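ALKF (Bacillus cereus, PDB 3ZBO) is of unknown cellular function but binds branched DNA structures such as, probably, Holliday junctions, and is related to the HEAT-like repeat DNA glycosylases AlkC and AlkD. Local coordinates at residues A[202-207]-A[216-221]. Residues are numbered along the deposited sequence; the frame is centred on the assembly and turned at random.
Sequences VGIVEV and LLNASE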
ATOM      1  N   VAL A 202     -19.773  -0.727  10.283  1.00 15.35           N
ATOM      2  CA  VAL A 202     -18.575  -0.062  10.766  1.00 14.21           C
ATOM      3  C   VAL A 202     -18.791   1.443  10.907  1.00 15.47           C
ATOM      4  O   VAL A 202     -18.351   2.069  11.886  1.00 15.99           O
ATOM      5  CB  VAL A 202     -17.422  -0.430   9.796  1.00 14.58           C
ATOM      6  CG1 VAL A 202     -16.257   0.484  10.013  1.00 16.40           C
ATOM      7  CG2 VAL A 202     -16.954  -1.824  10.116  1.00 15.25           C
ATOM      8  N   GLY A 203     -19.423   2.058   9.934  1.00 15.15           N
ATOM      9  CA  GLY A 203     -19.681   3.465  10.007  1.00 13.92           C
ATOM     10  C   GLY A 203     -18.407   4.278   9.790  1.00 15.73           C
ATOM     11  O   GLY A 203     -17.473   3.810   9.167  1.00 15.83           O
ATOM     12  N   ILE A 204     -18.352   5.465  10.366  1.00 12.98           N
ATOM     13  CA  ILE A 204     -17.199   6.312  10.219  1.00 13.74           C
ATOM     14  C   ILE A 204     -15.996   5.744  11.021  1.00 13.85           C
ATOM     15  O   ILE A 204     -16.142   5.318  12.168  1.00 14.62           O
ATOM     16  CB  ILE A 204     -17.456   7.724  10.808  1.00 13.86           C
ATOM     17  CG1 ILE A 204     -18.613   8.414  10.022  1.00 13.31           C
ATOM     18  CG2 ILE A 204     -16.196   8.614  10.772  1.00 12.73           C
ATOM     19  CD1 ILE A 204     -18.235   8.628   8.542  1.00 15.63           C
ATOM     20  N   VAL A 205     -14.831   5.752  10.367  1.00 11.81           N
ATOM     21  CA  VAL A 205     -13.590   5.274  10.996  1.00 13.25           C
ATOM     22  C   VAL A 205     -12.673   6.470  11.115  1.00 14.13           C
ATOM     23  O   VAL A 205     -12.426   7.207  10.112  1.00 14.21           O
ATOM     24  CB  VAL A 205     -12.915   4.216  10.041  1.00 12.64           C
ATOM     25  CG1 VAL A 205     -11.472   3.903  10.521  1.00 14.04           C
ATOM     26  CG2 VAL A 205     -13.805   2.931  10.089  1.00 12.48           C
ATOM     27  N   GLU A 206     -12.238   6.724  12.343  1.00 12.94           N
ATOM     28  CA  GLU A 206     -11.433   7.929  12.625  1.00 13.68           C
ATOM     29  C   GLU A 206      -9.976   7.525  12.756  1.00 13.29           C
ATOM     30  O   GLU A 206      -9.606   6.792  13.683  1.00 14.58           O
ATOM     31  CB  GLU A 206     -11.936   8.662  13.910  1.00 13.57           C
ATOM     32  CG  GLU A 206     -10.981   9.812  14.195  1.00 17.06           C
ATOM     33  CD  GLU A 206     -11.341  10.579  15.437  1.00 21.87           C
ATOM     34  OE1 GLU A 206     -12.290  10.273  16.164  1.00 21.49           O
ATOM     35  OE2 GLU A 206     -10.613  11.572  15.660  1.00 27.84           O
ATOM     36  N   VAL A 207      -9.190   7.986  11.791  1.00 13.49           N
ATOM     37  CA  VAL A 207      -7.733   7.767  11.787  1.00 14.33           C
ATOM     38  C   VAL A 207      -7.076   9.009  12.421  1.00 13.93           C
ATOM     39  O   VAL A 207      -7.049  10.086  11.846  1.00 14.48           O
ATOM     40  CB  VAL A 207      -7.208   7.607  10.360  1.00 14.63           C
ATOM     41  CG1 VAL A 207      -5.701   7.315  10.372  1.00 13.57           C
ATOM     42  CG2 VAL A 207      -7.919   6.413   9.662  1.00 15.46           C
ATOM     43  N   LEU A 216     -11.589  11.381   8.876  1.00 14.06           N
ATOM     44  CA  LEU A 216     -12.836  10.628   9.098  1.00 14.45           C
ATOM     45  C   LEU A 216     -13.224   9.817   7.854  1.00 15.09           C
ATOM     46  O   LEU A 216     -13.789  10.437   6.842  1.00 17.00           O
ATOM     47  CB  LEU A 216     -13.959  11.624   9.454  1.00 14.95           C
ATOM     48  CG  LEU A 216     -13.690  12.421  10.744  1.00 15.87           C
ATOM     49  CD1 LEU A 216     -14.988  13.179  11.136  1.00 18.21           C
ATOM     50  CD2 LEU A 216     -13.352  11.508  11.896  1.00 18.78           C
ATOM     51  N   LEU A 217     -12.858   8.522   7.869  1.00 12.11           N
ATOM     52  CA  LEU A 217     -13.116   7.724   6.637  1.00 13.85           C
ATOM     53  C   LEU A 217     -14.586   7.275   6.642  1.00 14.13           C
ATOM     54  O   LEU A 217     -15.147   6.930   7.665  1.00 15.22           O
ATOM     55  CB  LEU A 217     -12.227   6.515   6.701  1.00 14.13           C
ATOM     56  CG  LEU A 217     -10.717   6.912   6.634  1.00 15.54           C
ATOM     57  CD1 LEU A 217      -9.839   5.691   6.673  1.00 15.63           C
ATOM     58  CD2 LEU A 217     -10.337   7.769   5.419  1.00 17.70           C
ATOM     59  N   ASN A 218     -15.159   7.112   5.462  1.00 13.18           N
ATOM     60  CA  ASN A 218     -16.532   6.641   5.340  1.00 12.67           C
ATOM     61  C   ASN A 218     -16.623   5.696   4.154  1.00 13.98           C
ATOM     62  O   ASN A 218     -16.862   6.077   2.973  1.00 16.04           O
ATOM     63  CB  ASN A 218     -17.369   7.883   5.027  1.00 13.44           C
ATOM     64  CG  ASN A 218     -18.875   7.590   4.964  1.00 13.41           C
ATOM     65  OD1 ASN A 218     -19.331   6.458   4.841  1.00 16.10           O
ATOM     66  ND2 ASN A 218     -19.669   8.694   5.045  1.00 17.26           N
ATOM     67  N   ALA A 219     -16.435   4.424   4.525  1.00 13.02           N
ATOM     68  CA  ALA A 219     -16.345   3.357   3.474  1.00 12.93           C
ATOM     69  C   ALA A 219     -17.712   3.253   2.799  1.00 13.47           C
ATOM     70  O   ALA A 219     -17.752   3.012   1.589  1.00 14.48           O
ATOM     71  CB  ALA A 219     -15.973   1.999   4.108  1.00 13.60           C
ATOM     72  N   SER A 220     -18.795   3.401   3.542  1.00 13.47           N
ATOM     73  CA  SER A 220     -20.107   3.284   2.893  1.00 13.19           C
ATOM     74  C   SER A 220     -20.210   4.306   1.772  1.00 14.38           C
ATOM     75  O   SER A 220     -20.733   3.981   0.641  1.00 15.23           O
ATOM     76  CB  SER A 220     -21.267   3.469   3.892  1.00 13.86           C
ATOM     77  OG  SER A 220     -21.345   2.366   4.787  1.00 14.91           O
ATOM     78  N   GLU A 221     -19.805   5.538   2.053  1.00 13.80           N
ATOM     79  CA  GLU A 221     -19.846   6.644   1.071  0.50 14.91           C
ATOM     80  C   GLU A 221     -18.948   6.343  -0.117  1.00 15.37           C
ATOM     81  O   GLU A 221     -19.290   6.586  -1.308  1.00 15.34           O
ATOM     82  CB  GLU A 221     -19.427   7.966   1.720  0.50 16.74           C
ATOM     83  CG  GLU A 221     -19.435   9.193   0.775  0.50 16.68           C
ATOM     84  CD  GLU A 221     -18.945  10.471   1.474  0.50 25.47           C
ATOM     85  OE1 GLU A 221     -17.721  10.687   1.771  0.50 28.80           O
ATOM     86  OE2 GLU A 221     -19.826  11.238   1.785  0.50 30.40           O
TER
HETATM   87  O   HOH W   1     -18.709   3.012   6.436  1.00 15.14           O
HETATM   88  O   HOH W   2     -15.629   3.713   7.129  1.00 16.92           O
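The carbonyl oxygen of L217 is gripped by V205 N at 3.0 Å, with a CA-H...O contact from I204 CA and, at most weakly, a water beside it. The return bond, from L217 N to V205 O, is short at 2.6 Å. Together these two bonds make V205 and L217 an antiparallel hydrogen-bonded pair in the beta hairpin of strands 204-207 and 215-218, which connects helix 192-202 to helix 219-228 in the chain. It is the one sheet of an otherwise helical chain, consistent with the HEAT-like repeat family, and a worked example of how a strand passes into a helix.

The two faces differ. V205 and L217 point to the face turned to helix 171-187, where both touch N178 and V205 also K174; V207 CG2, anti to its own carbonyl carbon, meets L217 CD1 at 3.6 Å. On the other face L216 lies alongside E206, pointing the same way, its CD2 resting 3.7 Å from E206 CG. E206 OE2 hydrogen-bonds S214 OG, just ahead of strand 215-218. I204 lays CG2 against L216 CB and CD1 against N218 CB and its amide.

Beyond the paired residues, water takes over from the backbone. G203, with positive phi, follows helix 192-202; two waters that can donate to G203 O lie 2.8 and 3.1 Å from it. The nearer accepts from A219 N, the farther from S220 N at 2.9 Å. N218 is the N-cap: with CG anti to its backbone N (chi1 -176°), OD1 accepts from E221 N, which sits well above the amide plane. The opening amides of helix 219-228 are therefore satisfied by water and the N218 side chain, and the waters can couple its start to the end of helix 192-202, continuing in solvent the link that the hairpin makes through its backbone.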